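Local coordinates for protein aspartate aminotransferase (Giardia lamblia, PDB 3MEB) that probably catalyses the pyridoxal phosphate-dependent transfer of the amino group of L-aspartate to 2-oxoglutarate, giving oxaloacetate and L-glutamate, at residues 222-227 / 260-265. Residues are numbered along the deposited sequence; the frame is centred on the assembly and turned at random.
Sequences AQWKEL and RMFVDA
The helical residues 222-227 and 260-264 run in nearly the same direction, their axes inclined at 26° and 10.6 Å apart at closest, the CA atoms of Lys225 and Met261 being the nearest pair. They belong to helices 221-234 and 257-264, which lead into neighbouring parallel strands 237-242 and 269-274 of the seven-stranded mixed sheet of the fold-type I PLP enzymes; the contact thus joins adjacent helices of successive beta-alpha-beta crossovers. Side chains of Trp224, Met261 and Phe262 bridge the gap. The six-membered ring of Trp224 turns its edge toward the face of Phe262 in an offset edge-to-face pair, with centroids 5.5 Å apart and planes at 88°; Trp224 CE3 comes 3.8 Å from Phe262 CZ. Phe207 and Phe219 also meet the indole edge-to-face, and Phe240 meets the Phe262 ring, so the pair belongs to a larger aromatic cluster beside the sheet. Leu227 CB lies at the edge of the Phe262 ring, 4.4 Å from Phe262 CZ. Toward the more exposed side, in one of two modelled conformers, Met261 extends with CG anti to the backbone N (chi1 -179°), then bends at its thioether, placing CE 3.6 Å from Trp224 CB and SD 3.5 Å from Lys225 CG.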
loop_
_atom_site.group_PDB
_atom_site.type_symbol
_atom_site.label_atom_id
_atom_site.label_comp_id
_atom_site.label_asym_id
_atom_site.label_seq_id
_atom_site.Cartn_x
_atom_site.Cartn_y
_atom_site.Cartn_z
ATOM N N ALA A 222 -29.175 15.676 -15.357
ATOM C CA ALA A 222 -29.738 15.566 -16.703
ATOM C C ALA A 222 -28.699 15.074 -17.724
ATOM O O ALA A 222 -29.021 14.294 -18.613
ATOM C CB ALA A 222 -30.360 16.939 -17.163
ATOM N N GLN A 223 -27.478 15.582 -17.609
ATOM C CA GLN A 223 -26.387 15.163 -18.493
ATOM C C GLN A 223 -26.010 13.706 -18.250
ATOM O O GLN A 223 -25.850 12.927 -19.193
ATOM C CB GLN A 223 -25.201 16.107 -18.368
ATOM C CG GLN A 223 -25.568 17.507 -18.923
ATOM C CD GLN A 223 -24.492 18.549 -18.710
ATOM O OE1 GLN A 223 -23.825 18.555 -17.690
ATOM N NE2 GLN A 223 -24.325 19.448 -19.689
ATOM N N TRP A 224 -25.927 13.314 -17.001
ATOM C CA TRP A 224 -25.669 11.886 -16.692
ATOM C C TRP A 224 -26.746 11.005 -17.316
ATOM O O TRP A 224 -26.422 9.971 -17.895
ATOM C CB TRP A 224 -25.633 11.629 -15.186
ATOM C CG TRP A 224 -24.366 11.990 -14.481
ATOM C CD1 TRP A 224 -24.216 12.918 -13.505
ATOM C CD2 TRP A 224 -23.090 11.372 -14.643
ATOM N NE1 TRP A 224 -22.920 12.936 -13.055
ATOM C CE2 TRP A 224 -22.204 11.996 -13.744
ATOM C CE3 TRP A 224 -22.609 10.358 -15.462
ATOM C CZ2 TRP A 224 -20.872 11.644 -13.644
ATOM C CZ3 TRP A 224 -21.275 9.997 -15.345
ATOM C CH2 TRP A 224 -20.425 10.638 -14.453
ATOM N N LYS A 225 -28.012 11.420 -17.234
ATOM C CA LYS A 225 -29.091 10.622 -17.796
ATOM C C LYS A 225 -29.014 10.486 -19.316
ATOM O O LYS A 225 -29.453 9.481 -19.852
ATOM C CB LYS A 225 -30.463 11.157 -17.413
ATOM C CG LYS A 225 -30.803 10.907 -15.981
ATOM C CD LYS A 225 -32.125 11.513 -15.608
ATOM C CE LYS A 225 -32.315 11.517 -14.097
ATOM N NZ LYS A 225 -33.623 10.917 -13.724
ATOM N N GLU A 226 -28.442 11.481 -19.989
ATOM C CA GLU A 226 -28.189 11.400 -21.432
ATOM C C GLU A 226 -27.066 10.407 -21.783
ATOM O O GLU A 226 -27.100 9.794 -22.839
ATOM C CB GLU A 226 -27.805 12.760 -21.990
ATOM C CG GLU A 226 -28.961 13.758 -22.174
ATOM C CD GLU A 226 -28.561 14.878 -23.099
ATOM O OE1 GLU A 226 -28.483 16.019 -22.649
ATOM O OE2 GLU A 226 -28.255 14.605 -24.268
ATOM N N LEU A 227 -26.063 10.308 -20.924
ATOM C CA LEU A 227 -24.928 9.410 -21.154
ATOM C C LEU A 227 -25.355 7.954 -20.968
ATOM O O LEU A 227 -24.884 7.063 -21.690
ATOM C CB LEU A 227 -23.724 9.771 -20.268
ATOM C CG LEU A 227 -23.068 11.124 -20.533
ATOM C CD1 LEU A 227 -21.985 11.397 -19.477
ATOM C CD2 LEU A 227 -22.455 11.180 -21.915
ATOM N N ARG A 260 -24.952 5.040 -8.789
ATOM C CA ARG A 260 -26.161 4.236 -8.504
ATOM C C ARG A 260 -27.087 4.101 -9.731
ATOM O O ARG A 260 -27.565 2.986 -10.031
ATOM C CB ARG A 260 -26.899 4.760 -7.265
ATOM C CG ARG A 260 -26.053 4.595 -5.992
ATOM C CD ARG A 260 -26.808 4.960 -4.749
ATOM N NE ARG A 260 -25.924 5.235 -3.622
ATOM C CZ ARG A 260 -26.352 5.492 -2.382
ATOM N NH1 ARG A 260 -27.634 5.492 -2.100
ATOM N NH2 ARG A 260 -25.509 5.766 -1.420
ATOM N N MET A 261 -27.299 5.211 -10.441
ATOM C CA MET A 261 -28.090 5.206 -11.675
ATOM C C MET A 261 -27.514 4.295 -12.747
ATOM O O MET A 261 -28.240 3.548 -13.387
ATOM C CB MET A 261 -28.222 6.616 -12.253
ATOM C CG MET A 261 -29.060 6.630 -13.521
ATOM S SD MET A 261 -29.419 8.254 -14.154
ATOM C CE MET A 261 -27.757 8.855 -14.473
ATOM N N PHE A 262 -26.209 4.359 -12.953
ATOM C CA PHE A 262 -25.556 3.510 -13.945
ATOM C C PHE A 262 -25.722 2.036 -13.575
ATOM O O PHE A 262 -26.054 1.226 -14.433
ATOM C CB PHE A 262 -24.074 3.874 -14.088
ATOM C CG PHE A 262 -23.788 4.955 -15.105
ATOM C CD1 PHE A 262 -24.695 5.955 -15.397
ATOM C CD2 PHE A 262 -22.542 5.005 -15.728
ATOM C CE1 PHE A 262 -24.385 6.942 -16.355
ATOM C CE2 PHE A 262 -22.242 5.988 -16.671
ATOM C CZ PHE A 262 -23.180 6.961 -16.985
ATOM N N VAL A 263 -25.496 1.695 -12.308
ATOM C CA VAL A 263 -25.608 0.304 -11.848
ATOM C C VAL A 263 -27.062 -0.217 -11.966
ATOM O O VAL A 263 -27.303 -1.335 -12.420
ATOM C CB VAL A 263 -25.087 0.149 -10.403
ATOM C CG1 VAL A 263 -25.454 -1.234 -9.839
ATOM C CG2 VAL A 263 -23.555 0.345 -10.347
ATOM N N ASP A 264 -28.027 0.587 -11.535
ATOM C CA ASP A 264 -29.437 0.230 -11.583
ATOM C C ASP A 264 -29.910 0.020 -13.023
ATOM O O ASP A 264 -30.789 -0.800 -13.253
ATOM C CB ASP A 264 -30.297 1.299 -10.893
ATOM C CG ASP A 264 -30.256 1.203 -9.370
ATOM O OD1 ASP A 264 -29.736 0.195 -8.822
ATOM O OD2 ASP A 264 -30.760 2.135 -8.716
ATOM N N ALA A 265 -29.324 0.747 -13.972
ATOM C CA ALA A 265 -29.613 0.562 -15.392
ATOM C C ALA A 265 -28.878 -0.616 -16.064
ATOM O O ALA A 265 -29.127 -0.892 -17.243
ATOM C CB ALA A 265 -29.324 1.843 -16.138
#